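Local coordinates for protein transcription termination factor FttA (Methanosarcina mazei, PDB 2XR1) that probably terminates transcription by cutting nascent RNA at the exit channel of RNA polymerase, as a dimeric nuclease of the zinc-dependent metallo-beta-lactamase superfamily, at residues A23-T28 and R45-D50; L37-E42 and T63-R68; E206-I211 and Q237-I242; S511-G516 and Y539-T544; V535-Q540 and D578-H583. All blocks are in the same frame, centred on the assembly; numbering follows the deposited sequence.

Contact 1: A23-T28 and R45-D50; sequences AGVTIT and RKFADD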
# COMPACT_ATOMS: atom_id res chain seq x y z
N ALA B 23 -32.34 -39.09 18.46
CA ALA B 23 -33.09 -40.08 17.70
C ALA B 23 -34.22 -39.40 16.99
O ALA B 23 -34.84 -38.50 17.53
CB ALA B 23 -33.64 -41.14 18.63
N GLY B 24 -34.48 -39.83 15.77
CA GLY B 24 -35.61 -39.35 15.01
C GLY B 24 -35.31 -38.14 14.15
O GLY B 24 -36.11 -37.77 13.31
N VAL B 25 -34.17 -37.51 14.37
CA VAL B 25 -33.87 -36.32 13.64
C VAL B 25 -32.79 -36.59 12.61
O VAL B 25 -31.71 -37.08 12.95
CB VAL B 25 -33.47 -35.20 14.61
CG1 VAL B 25 -33.11 -33.93 13.89
CG2 VAL B 25 -34.62 -34.97 15.60
N THR B 26 -33.08 -36.27 11.36
CA THR B 26 -32.12 -36.50 10.28
C THR B 26 -31.81 -35.25 9.50
O THR B 26 -32.59 -34.32 9.46
CB THR B 26 -32.64 -37.53 9.30
OG1 THR B 26 -33.88 -37.08 8.74
CG2 THR B 26 -32.79 -38.89 9.99
N ILE B 27 -30.63 -35.25 8.89
CA ILE B 27 -30.27 -34.23 7.91
C ILE B 27 -29.92 -34.94 6.61
O ILE B 27 -29.57 -36.12 6.63
CB ILE B 27 -29.06 -33.35 8.34
CG1 ILE B 27 -27.83 -34.23 8.65
CG2 ILE B 27 -29.46 -32.46 9.48
CD1 ILE B 27 -26.57 -33.47 8.94
N THR B 28 -30.04 -34.22 5.51
CA THR B 28 -29.65 -34.71 4.19
C THR B 28 -28.23 -34.23 3.86
O THR B 28 -27.32 -35.04 3.74
CB THR B 28 -30.67 -34.30 3.07
OG1 THR B 28 -30.90 -32.88 3.11
CG2 THR B 28 -31.98 -35.00 3.26
N ARG B 45 -39.82 -29.65 10.61
CA ARG B 45 -40.71 -29.47 11.76
C ARG B 45 -39.98 -29.80 13.06
O ARG B 45 -40.12 -29.12 14.06
CB ARG B 45 -41.96 -30.35 11.63
N LYS B 46 -39.15 -30.83 12.99
CA LYS B 46 -38.42 -31.31 14.16
C LYS B 46 -37.41 -30.30 14.67
O LYS B 46 -37.10 -30.28 15.85
CB LYS B 46 -37.74 -32.64 13.82
CG LYS B 46 -38.75 -33.70 13.42
CD LYS B 46 -38.14 -35.07 13.17
CE LYS B 46 -39.26 -36.07 12.82
NZ LYS B 46 -38.90 -37.47 13.09
N PHE B 47 -36.89 -29.47 13.78
CA PHE B 47 -35.99 -28.40 14.19
C PHE B 47 -36.75 -27.15 14.61
O PHE B 47 -36.19 -26.28 15.30
CB PHE B 47 -35.05 -28.04 13.06
CG PHE B 47 -33.97 -29.05 12.80
CD1 PHE B 47 -34.23 -30.20 12.07
CD2 PHE B 47 -32.69 -28.83 13.25
CE1 PHE B 47 -33.21 -31.11 11.79
CE2 PHE B 47 -31.68 -29.75 12.99
CZ PHE B 47 -31.95 -30.88 12.25
N ALA B 48 -38.00 -27.02 14.18
CA ALA B 48 -38.85 -25.91 14.61
C ALA B 48 -39.33 -26.13 16.04
O ALA B 48 -39.54 -25.18 16.79
CB ALA B 48 -40.04 -25.74 13.66
N ASP B 49 -39.51 -27.40 16.40
CA ASP B 49 -40.01 -27.77 17.73
C ASP B 49 -38.93 -27.63 18.81
O ASP B 49 -39.19 -27.11 19.90
CB ASP B 49 -40.55 -29.21 17.73
CG ASP B 49 -41.83 -29.38 16.91
OD1 ASP B 49 -42.76 -28.57 17.08
OD2 ASP B 49 -41.90 -30.34 16.10
N ASP B 50 -37.73 -28.12 18.50
CA ASP B 50 -36.60 -28.13 19.44
C ASP B 50 -35.51 -27.20 18.94
O ASP B 50 -34.67 -27.58 18.10
CB ASP B 50 -36.04 -29.57 19.63
CG ASP B 50 -35.31 -29.77 20.98
OD1 ASP B 50 -35.16 -28.78 21.75
OD2 ASP B 50 -34.90 -30.92 21.28

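Contact 2: L37-E42 and T63-R68; sequences LVLYTE and TRIAMR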
# COMPACT_ATOMS: atom_id res chain seq x y z
N LEU B 37 -22.75 -22.35 8.21
CA LEU B 37 -22.85 -23.77 7.94
C LEU B 37 -24.31 -24.06 7.91
O LEU B 37 -25.02 -23.66 8.83
CB LEU B 37 -22.21 -24.56 9.06
CG LEU B 37 -22.28 -26.07 8.90
CD1 LEU B 37 -21.78 -26.50 7.53
CD2 LEU B 37 -21.50 -26.74 10.04
N VAL B 38 -24.79 -24.71 6.86
CA VAL B 38 -26.21 -24.93 6.68
C VAL B 38 -26.51 -26.41 6.61
O VAL B 38 -25.92 -27.09 5.80
CB VAL B 38 -26.71 -24.27 5.43
CG1 VAL B 38 -28.09 -24.77 5.08
CG2 VAL B 38 -26.76 -22.77 5.64
N LEU B 39 -27.43 -26.88 7.46
CA LEU B 39 -27.94 -28.26 7.45
C LEU B 39 -29.25 -28.32 6.67
O LEU B 39 -30.21 -27.67 7.04
CB LEU B 39 -28.24 -28.78 8.87
CG LEU B 39 -27.22 -28.47 9.95
CD1 LEU B 39 -27.60 -29.16 11.25
CD2 LEU B 39 -25.86 -28.88 9.47
N TYR B 40 -29.30 -29.16 5.66
CA TYR B 40 -30.55 -29.45 4.99
C TYR B 40 -31.27 -30.63 5.63
O TYR B 40 -30.63 -31.58 6.07
CB TYR B 40 -30.28 -29.70 3.51
CG TYR B 40 -29.98 -28.39 2.80
CD1 TYR B 40 -31.01 -27.52 2.44
CD2 TYR B 40 -28.66 -28.00 2.53
CE1 TYR B 40 -30.75 -26.33 1.81
CE2 TYR B 40 -28.38 -26.80 1.91
CZ TYR B 40 -29.42 -25.96 1.55
OH TYR B 40 -29.15 -24.74 0.92
N THR B 41 -32.60 -30.57 5.70
CA THR B 41 -33.39 -31.60 6.34
C THR B 41 -34.70 -31.81 5.61
O THR B 41 -35.26 -30.86 5.08
CB THR B 41 -33.71 -31.18 7.78
OG1 THR B 41 -34.20 -32.29 8.55
CG2 THR B 41 -34.75 -30.04 7.78
N GLU B 42 -35.19 -33.05 5.60
CA GLU B 42 -36.54 -33.36 5.10
C GLU B 42 -37.56 -33.33 6.22
O GLU B 42 -38.74 -33.58 6.00
CB GLU B 42 -36.56 -34.71 4.40
CG GLU B 42 -35.73 -34.73 3.13
CD GLU B 42 -35.71 -36.10 2.46
OE1 GLU B 42 -35.30 -37.07 3.12
OE2 GLU B 42 -36.09 -36.19 1.28
N THR B 63 -19.51 -22.92 15.89
CA THR B 63 -19.80 -22.07 14.72
C THR B 63 -21.29 -21.74 14.56
O THR B 63 -22.14 -22.31 15.26
CB THR B 63 -19.27 -22.71 13.38
OG1 THR B 63 -19.95 -22.13 12.26
CG2 THR B 63 -19.47 -24.22 13.36
N ARG B 64 -21.57 -20.80 13.65
CA ARG B 64 -22.95 -20.45 13.28
C ARG B 64 -23.49 -21.50 12.31
O ARG B 64 -22.88 -21.79 11.27
CB ARG B 64 -23.04 -19.06 12.62
CG ARG B 64 -22.59 -17.85 13.50
CD ARG B 64 -23.62 -16.66 13.53
NE ARG B 64 -24.47 -16.51 12.33
CZ ARG B 64 -24.13 -15.88 11.19
NH1 ARG B 64 -22.93 -15.34 11.03
NH2 ARG B 64 -25.02 -15.80 10.20
N ILE B 65 -24.67 -22.03 12.65
CA ILE B 65 -25.35 -23.07 11.89
C ILE B 65 -26.82 -22.72 11.75
O ILE B 65 -27.45 -22.37 12.73
CB ILE B 65 -25.25 -24.44 12.57
CG1 ILE B 65 -23.78 -24.82 12.76
CG2 ILE B 65 -25.98 -25.50 11.73
CD1 ILE B 65 -23.58 -26.27 13.14
N ALA B 66 -27.35 -22.80 10.53
CA ALA B 66 -28.78 -22.72 10.27
C ALA B 66 -29.25 -24.06 9.66
O ALA B 66 -28.52 -24.73 8.91
CB ALA B 66 -29.09 -21.56 9.32
N MET B 67 -30.47 -24.47 9.98
CA MET B 67 -31.05 -25.59 9.27
C MET B 67 -31.94 -25.00 8.18
O MET B 67 -32.40 -23.88 8.32
CB MET B 67 -31.80 -26.50 10.25
CG MET B 67 -33.19 -26.08 10.55
SD MET B 67 -34.32 -26.52 9.24
CE MET B 67 -35.83 -25.79 9.87
N ARG B 68 -32.16 -25.72 7.09
CA ARG B 68 -33.22 -25.35 6.18
C ARG B 68 -33.89 -26.52 5.45
O ARG B 68 -33.32 -27.61 5.33
CB ARG B 68 -32.79 -24.29 5.19
CG ARG B 68 -31.34 -24.25 4.82
CD ARG B 68 -31.02 -22.96 4.00
NE ARG B 68 -31.82 -22.84 2.75
CZ ARG B 68 -31.40 -22.24 1.63
NH1 ARG B 68 -30.19 -21.70 1.55
NH2 ARG B 68 -32.21 -22.19 0.57

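Contact 3: E206-I211 and Q237-I242; sequences ESRILI and QIDAVI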
# COMPACT_ATOMS: atom_id res chain seq x y z
N GLU B 206 -3.56 -13.47 4.68
CA GLU B 206 -4.53 -14.38 4.05
C GLU B 206 -5.70 -13.61 3.44
O GLU B 206 -6.46 -14.15 2.67
CB GLU B 206 -5.15 -15.35 5.07
CG GLU B 206 -4.18 -15.99 6.08
CD GLU B 206 -3.39 -17.18 5.52
OE1 GLU B 206 -3.71 -17.68 4.41
OE2 GLU B 206 -2.44 -17.64 6.23
N SER B 207 -5.88 -12.35 3.79
CA SER B 207 -7.14 -11.76 3.53
C SER B 207 -7.09 -10.28 3.27
O SER B 207 -6.25 -9.56 3.80
CB SER B 207 -8.07 -12.06 4.71
OG SER B 207 -8.09 -13.46 4.87
N ARG B 208 -8.04 -9.85 2.44
CA ARG B 208 -8.18 -8.48 2.04
C ARG B 208 -9.64 -8.15 2.09
O ARG B 208 -10.45 -8.86 1.50
CB ARG B 208 -7.58 -8.31 0.65
CG ARG B 208 -6.05 -8.34 0.67
CD ARG B 208 -5.48 -8.97 -0.53
NE ARG B 208 -5.92 -10.36 -0.66
CZ ARG B 208 -5.29 -11.44 -0.16
NH1 ARG B 208 -4.16 -11.33 0.53
NH2 ARG B 208 -5.83 -12.66 -0.34
N ILE B 209 -9.97 -7.15 2.89
CA ILE B 209 -11.32 -6.76 3.16
C ILE B 209 -11.38 -5.31 2.79
O ILE B 209 -10.51 -4.56 3.15
CB ILE B 209 -11.71 -6.94 4.70
CG1 ILE B 209 -11.47 -8.39 5.14
CG2 ILE B 209 -13.14 -6.68 4.94
CD1 ILE B 209 -12.10 -9.45 4.23
N LEU B 210 -12.43 -4.96 2.08
CA LEU B 210 -12.68 -3.59 1.68
C LEU B 210 -13.81 -3.04 2.53
O LEU B 210 -14.90 -3.60 2.51
CB LEU B 210 -13.04 -3.56 0.20
CG LEU B 210 -12.60 -2.40 -0.67
CD1 LEU B 210 -11.10 -2.14 -0.65
CD2 LEU B 210 -13.07 -2.76 -2.04
N ILE B 211 -13.56 -1.98 3.30
CA ILE B 211 -14.62 -1.35 4.02
C ILE B 211 -15.04 -0.09 3.26
O ILE B 211 -14.24 0.83 3.09
CB ILE B 211 -14.24 -1.01 5.47
CG1 ILE B 211 -13.96 -2.29 6.27
CG2 ILE B 211 -15.38 -0.22 6.15
CD1 ILE B 211 -12.48 -2.74 6.40
N GLN B 237 -8.77 -10.71 -5.69
CA GLN B 237 -8.02 -10.84 -4.43
C GLN B 237 -8.81 -10.31 -3.22
O GLN B 237 -8.30 -10.37 -2.10
CB GLN B 237 -6.67 -10.09 -4.53
CG GLN B 237 -6.70 -8.60 -4.11
CD GLN B 237 -5.34 -7.89 -4.24
OE1 GLN B 237 -4.63 -7.74 -3.26
NE2 GLN B 237 -4.99 -7.44 -5.48
N ILE B 238 -10.01 -9.74 -3.44
CA ILE B 238 -10.77 -9.20 -2.34
C ILE B 238 -11.77 -10.21 -1.77
O ILE B 238 -12.74 -10.56 -2.42
CB ILE B 238 -11.54 -7.91 -2.72
CG1 ILE B 238 -10.63 -6.89 -3.42
CG2 ILE B 238 -12.10 -7.31 -1.49
CD1 ILE B 238 -9.62 -6.26 -2.52
N ASP B 239 -11.57 -10.60 -0.52
CA ASP B 239 -12.44 -11.53 0.15
C ASP B 239 -13.86 -10.99 0.40
O ASP B 239 -14.85 -11.75 0.29
CB ASP B 239 -11.80 -11.99 1.45
CG ASP B 239 -10.53 -12.83 1.21
OD1 ASP B 239 -9.60 -12.36 0.45
OD2 ASP B 239 -10.46 -13.98 1.76
N ALA B 240 -13.98 -9.71 0.74
CA ALA B 240 -15.29 -9.13 1.04
C ALA B 240 -15.33 -7.62 0.96
O ALA B 240 -14.33 -6.96 1.02
CB ALA B 240 -15.75 -9.57 2.39
N VAL B 241 -16.52 -7.09 0.80
CA VAL B 241 -16.76 -5.68 0.88
C VAL B 241 -17.73 -5.50 2.04
O VAL B 241 -18.72 -6.22 2.12
CB VAL B 241 -17.33 -5.11 -0.46
CG1 VAL B 241 -17.75 -3.69 -0.32
CG2 VAL B 241 -16.24 -5.23 -1.60
N ILE B 242 -17.41 -4.59 2.96
CA ILE B 242 -18.35 -4.24 4.00
C ILE B 242 -18.92 -2.85 3.73
O ILE B 242 -18.19 -1.92 3.46
CB ILE B 242 -17.70 -4.34 5.37
CG1 ILE B 242 -17.63 -5.81 5.80
CG2 ILE B 242 -18.53 -3.62 6.43
CD1 ILE B 242 -16.51 -6.59 5.23

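Contact 4: S511-G516 and Y539-T544; sequences SGMMNG and YQADGT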
# COMPACT_ATOMS: atom_id res chain seq x y z
N SER B 511 -31.23 17.13 -3.16
CA SER B 511 -30.35 16.41 -2.26
C SER B 511 -29.86 17.29 -1.14
O SER B 511 -29.82 18.48 -1.23
CB SER B 511 -29.14 15.86 -3.02
OG SER B 511 -28.60 16.85 -3.84
N GLY B 512 -29.44 16.66 -0.07
CA GLY B 512 -29.10 17.37 1.16
C GLY B 512 -28.03 18.45 1.18
O GLY B 512 -27.95 19.16 2.17
N MET B 513 -27.23 18.56 0.12
CA MET B 513 -26.24 19.67 0.01
C MET B 513 -26.39 20.47 -1.28
O MET B 513 -25.46 21.15 -1.74
CB MET B 513 -24.82 19.12 0.20
CG MET B 513 -24.63 18.49 1.60
SD MET B 513 -22.96 17.92 1.83
CE MET B 513 -22.90 17.53 3.59
N MET B 514 -27.58 20.38 -1.87
CA MET B 514 -27.99 21.17 -3.02
C MET B 514 -27.13 21.00 -4.25
O MET B 514 -27.14 21.85 -5.12
CB MET B 514 -28.08 22.64 -2.63
CG MET B 514 -29.10 22.90 -1.54
SD MET B 514 -29.16 24.59 -0.95
CE MET B 514 -30.31 25.35 -2.10
N ASN B 515 -26.39 19.90 -4.35
CA ASN B 515 -25.63 19.60 -5.57
C ASN B 515 -26.52 19.11 -6.68
O ASN B 515 -26.08 18.97 -7.82
CB ASN B 515 -24.44 18.65 -5.33
CG ASN B 515 -23.08 19.40 -5.24
OD1 ASN B 515 -23.06 20.64 -5.25
ND2 ASN B 515 -21.97 18.66 -5.16
N GLY B 516 -27.78 18.86 -6.37
CA GLY B 516 -28.77 18.62 -7.40
C GLY B 516 -30.05 18.11 -6.82
O GLY B 516 -30.25 18.13 -5.61
N TYR B 539 -24.29 19.80 8.48
CA TYR B 539 -23.12 20.34 7.75
C TYR B 539 -23.27 20.18 6.24
O TYR B 539 -23.95 19.28 5.74
CB TYR B 539 -21.80 19.67 8.20
CG TYR B 539 -21.56 18.33 7.55
CD1 TYR B 539 -22.23 17.21 7.97
CD2 TYR B 539 -20.68 18.21 6.50
CE1 TYR B 539 -22.06 15.98 7.36
CE2 TYR B 539 -20.45 16.97 5.88
CZ TYR B 539 -21.16 15.86 6.30
OH TYR B 539 -20.95 14.62 5.70
N GLN B 540 -22.62 21.10 5.53
CA GLN B 540 -22.51 21.10 4.07
C GLN B 540 -21.02 21.01 3.77
O GLN B 540 -20.26 21.81 4.26
CB GLN B 540 -23.05 22.40 3.50
CG GLN B 540 -24.40 22.84 4.05
CD GLN B 540 -25.53 22.04 3.46
OE1 GLN B 540 -25.62 21.88 2.25
NE2 GLN B 540 -26.37 21.50 4.33
N ALA B 541 -20.62 20.02 2.98
CA ALA B 541 -19.21 19.75 2.76
C ALA B 541 -18.58 20.77 1.81
O ALA B 541 -19.29 21.41 1.04
CB ALA B 541 -19.05 18.38 2.19
N ASP B 542 -17.26 20.91 1.89
CA ASP B 542 -16.48 21.65 0.91
C ASP B 542 -16.93 21.35 -0.52
O ASP B 542 -17.14 20.19 -0.87
CB ASP B 542 -15.01 21.23 1.00
CG ASP B 542 -14.29 21.76 2.25
OD1 ASP B 542 -14.86 22.61 2.99
OD2 ASP B 542 -13.13 21.32 2.47
N GLY B 543 -17.04 22.39 -1.34
CA GLY B 543 -17.29 22.24 -2.77
C GLY B 543 -18.75 22.09 -3.13
O GLY B 543 -19.09 22.04 -4.30
N THR B 544 -19.63 22.02 -2.15
CA THR B 544 -21.04 21.88 -2.45
C THR B 544 -21.71 23.22 -2.64
O THR B 544 -21.28 24.23 -2.10
CB THR B 544 -21.82 21.06 -1.36
OG1 THR B 544 -21.67 21.64 -0.06
CG2 THR B 544 -21.32 19.63 -1.32

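Contact 5: V535-Q540 and D578-H583; sequences VFVGYQ and DGFSGH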
# COMPACT_ATOMS: atom_id res chain seq x y z
N VAL B 535 -33.44 26.35 5.05
CA VAL B 535 -33.02 25.84 6.35
C VAL B 535 -31.97 24.77 6.21
O VAL B 535 -32.24 23.69 5.72
CB VAL B 535 -34.24 25.26 7.11
CG1 VAL B 535 -33.88 24.92 8.56
CG2 VAL B 535 -35.41 26.26 7.06
N PHE B 536 -30.75 25.05 6.64
CA PHE B 536 -29.72 24.03 6.69
C PHE B 536 -29.72 23.28 8.02
O PHE B 536 -29.49 23.88 9.06
CB PHE B 536 -28.34 24.64 6.48
CG PHE B 536 -28.10 25.11 5.08
CD1 PHE B 536 -28.01 24.22 4.04
CD2 PHE B 536 -27.94 26.47 4.80
CE1 PHE B 536 -27.80 24.65 2.75
CE2 PHE B 536 -27.70 26.89 3.51
CZ PHE B 536 -27.63 25.98 2.49
N VAL B 537 -29.92 21.97 7.98
CA VAL B 537 -30.13 21.17 9.19
C VAL B 537 -28.94 20.29 9.50
O VAL B 537 -28.95 19.58 10.50
CB VAL B 537 -31.33 20.27 9.06
CG1 VAL B 537 -32.61 21.10 8.84
CG2 VAL B 537 -31.12 19.30 7.98
N GLY B 538 -27.90 20.35 8.68
CA GLY B 538 -26.67 19.63 8.97
C GLY B 538 -25.51 20.25 8.21
O GLY B 538 -25.74 21.08 7.33
N TYR B 539 -24.29 19.80 8.48
CA TYR B 539 -23.12 20.34 7.75
C TYR B 539 -23.27 20.18 6.24
O TYR B 539 -23.95 19.28 5.74
CB TYR B 539 -21.80 19.67 8.20
CG TYR B 539 -21.56 18.33 7.55
CD1 TYR B 539 -22.23 17.21 7.97
CD2 TYR B 539 -20.68 18.21 6.50
CE1 TYR B 539 -22.06 15.98 7.36
CE2 TYR B 539 -20.45 16.97 5.88
CZ TYR B 539 -21.16 15.86 6.30
OH TYR B 539 -20.95 14.62 5.70
N GLN B 540 -22.62 21.10 5.53
CA GLN B 540 -22.51 21.10 4.07
C GLN B 540 -21.02 21.01 3.77
O GLN B 540 -20.26 21.81 4.26
CB GLN B 540 -23.05 22.40 3.50
CG GLN B 540 -24.40 22.84 4.05
CD GLN B 540 -25.53 22.04 3.46
OE1 GLN B 540 -25.62 21.88 2.25
NE2 GLN B 540 -26.37 21.50 4.33
N ASP B 578 -28.09 23.36 12.93
CA ASP B 578 -27.24 22.21 12.68
C ASP B 578 -27.47 21.25 13.83
O ASP B 578 -26.63 21.11 14.71
CB ASP B 578 -25.76 22.66 12.58
CG ASP B 578 -24.83 21.57 12.03
OD1 ASP B 578 -25.28 20.47 11.69
OD2 ASP B 578 -23.59 21.84 11.92
N GLY B 579 -28.62 20.59 13.82
CA GLY B 579 -28.93 19.63 14.86
C GLY B 579 -29.40 18.28 14.37
O GLY B 579 -29.83 17.47 15.16
N PHE B 580 -29.32 18.03 13.07
CA PHE B 580 -29.92 16.83 12.53
C PHE B 580 -29.02 16.09 11.58
O PHE B 580 -29.50 15.30 10.77
CB PHE B 580 -31.22 17.20 11.83
CG PHE B 580 -32.10 18.06 12.67
CD1 PHE B 580 -31.87 19.42 12.75
CD2 PHE B 580 -33.13 17.51 13.41
CE1 PHE B 580 -32.69 20.25 13.52
CE2 PHE B 580 -33.94 18.31 14.18
CZ PHE B 580 -33.72 19.70 14.24
N SER B 581 -27.71 16.32 11.70
CA SER B 581 -26.79 15.71 10.78
C SER B 581 -26.71 14.23 11.01
O SER B 581 -26.36 13.52 10.11
CB SER B 581 -25.39 16.33 10.94
OG SER B 581 -24.84 16.03 12.21
N GLY B 582 -26.99 13.76 12.22
CA GLY B 582 -26.80 12.35 12.57
C GLY B 582 -25.35 11.96 12.87
O GLY B 582 -25.04 10.77 12.91
N HIS B 583 -24.48 12.95 13.07
CA HIS B 583 -23.11 12.74 13.54
C HIS B 583 -22.85 13.23 14.95
O HIS B 583 -23.45 14.21 15.43
CB HIS B 583 -22.15 13.49 12.66
CG HIS B 583 -22.07 13.00 11.25
ND1 HIS B 583 -21.26 11.95 10.86
CD2 HIS B 583 -22.66 13.47 10.12
CE1 HIS B 583 -21.36 11.80 9.55
NE2 HIS B 583 -22.19 12.72 9.08
O HOH W 1 -22.32 12.60 6.45

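Contact 1: A23-T28 and R45-D50
Helix 44-49 rests against the loop 23-28, which runs from helix 7-18 to strand 30-33. The backbones stay apart, with Val25 CA and Lys46 CA 6.8 Å from each other. Two neighbouring side chains of the helix carry the contact. Lys46 comes first. Its CG sits anti to the carbonyl carbon, and the chain is extended from there, so it reaches across to the loop. Its NZ donates to Gly24 O at 2.8 Å. The ammonium approaches from above the carbonyl plane, with a C=O...N angle of 138°. Lys46 NZ also makes a salt bridge with Glu43, so the ammonium is held at two points. Glu43 in turn accepts from Thr26 OG1, which ties the same acid to both sides.

Phe47 follows. Its ring meets the loop with its far end, atoms CE1 and CZ. Val25 CG1, anti to its own backbone N (chi1 179°), lies 3.5 Å from Phe47 CE1 and crosses the ring obliquely. Ile27 CG2 is 4.0 Å from Phe47 CZ, also at a slant. Thr26 O lies at the ring edge, near its plane, but its hydrogen bond is with Thr41 OG1. Phe47 also packs on Ile53 and Ile54 of helix 52-61 and on Thr41.

At the end of the segment, Asp50 leaves the helix. Its OD1 makes a weak cap on Asn52 N as the next helix begins. A phenylalanine set between a loop, a strand and a second helix is thus part of the hydrophobic core of the first KH domain, with its pair of short successive helices.

Contact 2: L37-E42 and T63-R68
Strands 37-41 and 65-68 run parallel, 24° apart, and five backbone hydrogen bonds join them in regular alternation. Leu37 N, Leu39 N and Thr41 N donate to Arg64 O, Ala66 O and Arg68 O. Ala66 N and Arg68 N return bonds to Leu37 O and Leu39 O, the latter at 2.8 Å.

On one face Leu37 and Ile65 lie side by side, with Leu37 CD2 3.8 Å from Ile65 CD1. Leu39 crosses Ile65 obliquely, its CG 3.7 Å from Ile65 CG2. Met67 bends at chi2, and its SD meets Thr41 CG2 at 3.8 Å. This face is covered by helices 44-49 and 52-61.

The other face carries Val38, Tyr40, Ala66 and Arg68. Arg68 crosses Val38 CG1 obliquely and runs alongside the Tyr40 ring, its CG 3.7 Å from Tyr40 CE1. The chain then turns at chi3, so the guanidinium presents a face to Tyr40 OH. The hydroxyl is above that plane and receives no N-H from it. The charge is instead paired with Glu33 by a salt bridge.

Strand 36-41 is central between 30-33 and 65-69. A three-stranded mixed sheet with helices packed on one face is the architecture of a type II KH domain.

Contact 3: E206-I211 and Q237-I242
Strands 208-211 and 240-242 are parallel neighbours in one of the two sheets of the metallo-beta-lactamase fold. Leu210 is bonded to strand 240-242 through both its N and its O: its N donates to Ala240 O in a nearly straight bond (173°), and its O accepts from Ile242 N at 2.7 Å. Two residues before Leu210, Arg208 O accepts from Asp239 N.

Ile209, Ala240, Ile211 and Ile242 share the sheet face turned to the second sheet, where Ile209 packs on Ile323, and Ile242 on Leu325 and Phe327. Ile209 CG2 meets Ile242 CD1 here, and Ile209 CD1 crosses over Asp239 CB. On the other face Leu210 and Val241 lie side by side, with Leu210 CB 4.0 Å from Val241 CG2. The Ile211 side chain is about 7 Å from that of His250. The ends of these strands lead toward the metal site, but neither segment supplies a zinc ligand.

Arg208 closes the outer end, where Pro230 of the second subunit packs on both Arg208 and Gln237. Its CB lies 3.5 Å from Gln237 O. CG passes on with little contact. The bend at chi2 places CD, 3.1 Å from Gln237 OE1, and the two side chains cross at about a right angle. The bend at chi3 turns Arg208 NE toward Gln237 O, which it meets in the guanidinium plane at 2.8 Å and 166°.

Asp239 OD2 pairs with Arg175. At the tip, Arg208 NH2 lies 3.9 Å from Asp239 OD1, a long salt bridge. The oxygen is well out of the guanidinium plane, so only charge acts.

Contact 4: S511-G516 and Y539-T544
Both segments are loops that follow parallel strands of the beta-CASP sheet. Ser511 to Met514 form a type I turn after a cis peptide bond, and Ala541 to Thr544 form a type II turn with Gly543 at positive phi. Their backbones come closest at Met513 and Gln540, whose CA atoms are 5.7 Å apart.

Met513 carries the contact. Its CG is anti to the carbonyl carbon (chi1 -61°) and the chain is extended beyond it, so it spans the gap to the other loop. Its CB meets Thr544 CG2 at 3.8 Å. Gln540 slides past it in the opposite direction, with Gln540 OE1 3.5 Å from Met513 CB. The amide nitrogen of Gln540 is turned back to Gly538 O. The sulfur accepts a weak but straight hydrogen bond from Ala541 N, at 3.3 Å and 170°. Its methyl lies over a face of the Tyr539 ring, CE 3.7 Å from the ring centroid, a CH-pi contact within a Met-aromatic pair.

Thr544 is the N-cap of helix 545-550, its OG1 accepting from Arg547 N. That hydroxyl also donates to Ala541 O at 2.6 Å, beside the turn's own bond from Thr544 N. Asn515 crosses Thr544 at about a right angle, and its OD1 accepts from Ile545 N, so the first loop helps hold the helix start.

Tyr539 borders the metal site, its side chain about 4 Å from that of zinc ligand His607. Met513 packs behind this tyrosine without charge: its methyl covers one ring face by dispersion, and the weak bond from Ala541 N fixes its sulfur.

Contact 5: V535-Q540 and D578-H583
Val537 O is the acceptor that joins these segments. Phe580 N donates to it at 3.0 Å, almost along the C=O axis, and Gly579 N adds a weak, bent bond. The same oxygen lies in the plane of the Phe580 ring, at its edge, and Phe580 CD1 is 3.8 Å from Val537 CB.

Asp578 CG is anti to the backbone N (chi1 -168°), which brings OD1 to 3.2 Å from Gly538 CA. OD1 is bonded to Tyr383 OH. Tyr539 N is close to OD1 but badly angled, and is served by the same Tyr383 hydroxyl. Ser581 OG accepts from His583 N at 3.2 Å and so closes an ST turn.

The His583 ring is gripped at both nitrogens. ND1 is hydrogen-bonded to Glu380, which may polarise the imidazole. NE2 meets a water at 2.6 Å, and Tyr539 OH holds the same water at 2.6 Å. Tyr539 and His583 themselves cross obliquely, with planes 70° apart.

Gly582 O accepts from ND1 of zinc ligand His332. The His583 side chain is about 5 Å from a zinc ion. This loop and the histidine at its end border the two-zinc nuclease site between the metallo-beta-lactamase and beta-CASP domains.

Overall arrangement
Along the chain, contacts 1 and 2 come first and interlock, their segments alternating within the first KH domain. Their centres are about 11 Å apart, and strand 36-41 and helix 44-49 follow each other in the chain. Contact 3 follows in the metallo-beta-lactamase domain, its centre about 25 Å from that of contact 2. Contacts 4 and 5 come last. They share Tyr539 and Gln540, have centres about 11 Å apart, and both hang on loops beyond strands of the parallel beta-CASP sheet. Contacts 1 and 4 have centres about 56 Å apart, on opposite sides of the chain's centre. The KH pair is thus remote from the zinc site, which contacts 4 and 5 border, consistent with RNA binding and cleavage in separate modules.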